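Local coordinates for protein taurine dioxygenase (Burkholderia ambifaria, PDB 5VN6) that probably catalyses the oxygen- and 2-oxoglutarate-dependent hydroxylation of taurine as a metal-dependent dioxygenase of the TfdA family, at residues A136-A141 and K199-N204. Sequence-based numbering, arbitrary orientation.
Sequences ANMVLA and KVLYVN
The flat groups where Met138 and Leu201 meet are peptide units. The Met138 carbonyl receives Leu201 N above its plane, 37° out of it, in a nearly straight hydrogen bond (166° at the hydrogen). Met138 O and Leu201 N are 3.0 Å apart. On the strand side, the Leu201 carbonyl oxygen has methionine carbons against it, with Met138 CB 3.5 Å from Leu201 O and CE also near. The Lys199 carbonyl meets Val139, whose CA directs its hydrogen at Lys199 O (3.6 Å). The first turn of helix 138-143 thus docks against strand 199-201, an edge strand, within this chain, of an antiparallel sheet.

Apolar branches pack beside this bond. Met138 is bent at chi2 and chi3, which brings CE to Leu201 CD2 at 4.1 Å, while its CB touches Val200 CG1. Val139 CG2 lies 4.0 Å from Val200 CG2, each of these methyls being anti to its own carbonyl carbon. Ala141 CB adds a looser touch on Leu201 CD2, and Leu236 and Tyr142 also pack on Leu201.

Asn137 starts the helix as its N-cap: its OD1 accepts from Leu140 N at 2.9 Å and weakly from Val139 N, while its ND2 is bonded to Ala17 O. The Met138 side chain lies about 13 Å from the bound magnesium ion, so the contact is not part of the metal site formed by His106, Asp108 and His266. The chemistry implies a junction in which one nearly straight backbone bond ties the helix start to the strand and methyl and methylene contacts flank it, joining strand 199-201 to the helix that follows directly on strand 133-137.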
loop_
_atom_site.group_PDB
_atom_site.type_symbol
_atom_site.label_atom_id
_atom_site.label_comp_id
_atom_site.label_asym_id
_atom_site.label_seq_id
_atom_site.Cartn_x
_atom_site.Cartn_y
_atom_site.Cartn_z
ATOM N N ALA A 136 -2.069 7.186 5.142
ATOM C CA ALA A 136 -0.684 7.531 4.870
ATOM C C ALA A 136 -0.334 8.821 5.611
ATOM O O ALA A 136 -1.164 9.728 5.730
ATOM C CB ALA A 136 -0.432 7.698 3.362
ATOM N N ASN A 137 0.886 8.881 6.134
ATOM C CA ASN A 137 1.371 10.013 6.922
ATOM C C ASN A 137 1.983 11.024 5.954
ATOM O O ASN A 137 3.097 10.839 5.467
ATOM C CB ASN A 137 2.375 9.520 7.962
ATOM C CG ASN A 137 2.940 10.631 8.832
ATOM O OD1 ASN A 137 2.955 11.804 8.457
ATOM N ND2 ASN A 137 3.425 10.255 10.007
ATOM N N MET A 138 1.254 12.097 5.650
ATOM C CA MET A 138 1.801 13.073 4.710
ATOM C C MET A 138 2.731 14.085 5.375
ATOM O O MET A 138 3.300 14.929 4.675
ATOM C CB MET A 138 0.661 13.792 3.975
ATOM C CG MET A 138 -0.282 12.828 3.267
ATOM S SD MET A 138 0.548 11.552 2.257
ATOM C CE MET A 138 1.277 12.608 0.987
ATOM N N VAL A 139 2.876 14.042 6.701
ATOM C CA VAL A 139 3.948 14.788 7.369
ATOM C C VAL A 139 5.297 14.140 7.068
ATOM O O VAL A 139 6.265 14.797 6.656
ATOM C CB VAL A 139 3.685 14.853 8.888
ATOM C CG1 VAL A 139 4.916 15.420 9.655
ATOM C CG2 VAL A 139 2.398 15.664 9.200
ATOM N N LEU A 140 5.364 12.825 7.251
ATOM C CA LEU A 140 6.548 12.068 6.878
ATOM C C LEU A 140 6.817 12.144 5.371
ATOM O O LEU A 140 7.978 12.220 4.940
ATOM C CB LEU A 140 6.354 10.620 7.332
ATOM C CG LEU A 140 7.553 9.726 7.496
ATOM C CD1 LEU A 140 8.553 10.436 8.437
ATOM C CD2 LEU A 140 7.064 8.398 8.079
ATOM N N ALA A 141 5.765 12.107 4.548
ATOM C CA ALA A 141 5.989 12.198 3.106
ATOM C C ALA A 141 6.678 13.506 2.736
ATOM O O ALA A 141 7.569 13.524 1.872
ATOM C CB ALA A 141 4.670 12.064 2.348
ATOM N N LYS A 199 4.995 20.504 8.702
ATOM C CA LYS A 199 4.679 20.671 7.293
ATOM C C LYS A 199 4.078 19.388 6.720
ATOM O O LYS A 199 4.507 18.280 7.052
ATOM C CB LYS A 199 5.917 21.116 6.516
ATOM C CG LYS A 199 6.362 22.546 6.888
ATOM C CD LYS A 199 7.460 23.049 5.940
ATOM C CE LYS A 199 8.015 24.403 6.387
ATOM N NZ LYS A 199 9.083 24.893 5.465
ATOM N N VAL A 200 3.044 19.560 5.897
ATOM C CA VAL A 200 2.274 18.473 5.310
ATOM C C VAL A 200 2.377 18.585 3.795
ATOM O O VAL A 200 2.134 19.656 3.235
ATOM C CB VAL A 200 0.798 18.527 5.753
ATOM C CG1 VAL A 200 0.029 17.286 5.239
ATOM C CG2 VAL A 200 0.702 18.660 7.262
ATOM N N LEU A 201 2.729 17.489 3.132
ATOM C CA LEU A 201 2.603 17.450 1.681
ATOM C C LEU A 201 1.122 17.363 1.324
ATOM O O LEU A 201 0.479 16.324 1.529
ATOM C CB LEU A 201 3.407 16.290 1.096
ATOM C CG LEU A 201 3.315 16.119 -0.425
ATOM C CD1 LEU A 201 3.751 17.398 -1.178
ATOM C CD2 LEU A 201 4.125 14.885 -0.885
ATOM N N TYR A 202 0.582 18.457 0.778
ATOM C CA TYR A 202 -0.861 18.620 0.636
ATOM C C TYR A 202 -1.325 18.658 -0.824
ATOM O O TYR A 202 -1.989 19.607 -1.259
ATOM C CB TYR A 202 -1.293 19.898 1.391
ATOM C CG TYR A 202 -2.762 19.904 1.708
ATOM C CD1 TYR A 202 -3.598 20.883 1.194
ATOM C CD2 TYR A 202 -3.322 18.905 2.513
ATOM C CE1 TYR A 202 -4.949 20.882 1.463
ATOM C CE2 TYR A 202 -4.673 18.884 2.773
ATOM C CZ TYR A 202 -5.482 19.891 2.244
ATOM O OH TYR A 202 -6.828 19.905 2.496
ATOM N N VAL A 203 -1.001 17.613 -1.579
ATOM C CA VAL A 203 -1.622 17.326 -2.868
ATOM C C VAL A 203 -2.054 15.864 -2.854
ATOM O O VAL A 203 -1.428 15.020 -2.208
ATOM C CB VAL A 203 -0.676 17.621 -4.056
ATOM C CG1 VAL A 203 -0.427 19.142 -4.166
ATOM C CG2 VAL A 203 0.669 16.833 -3.905
ATOM N N ASN A 204 -3.147 15.562 -3.547
ATOM C CA ASN A 204 -3.703 14.210 -3.513
ATOM C C ASN A 204 -4.490 13.971 -4.802
ATOM O O ASN A 204 -4.397 14.749 -5.759
ATOM C CB ASN A 204 -4.552 13.997 -2.244
ATOM C CG ASN A 204 -5.880 14.755 -2.268
ATOM O OD1 ASN A 204 -6.850 14.290 -2.854
ATOM N ND2 ASN A 204 -5.939 15.891 -1.578
#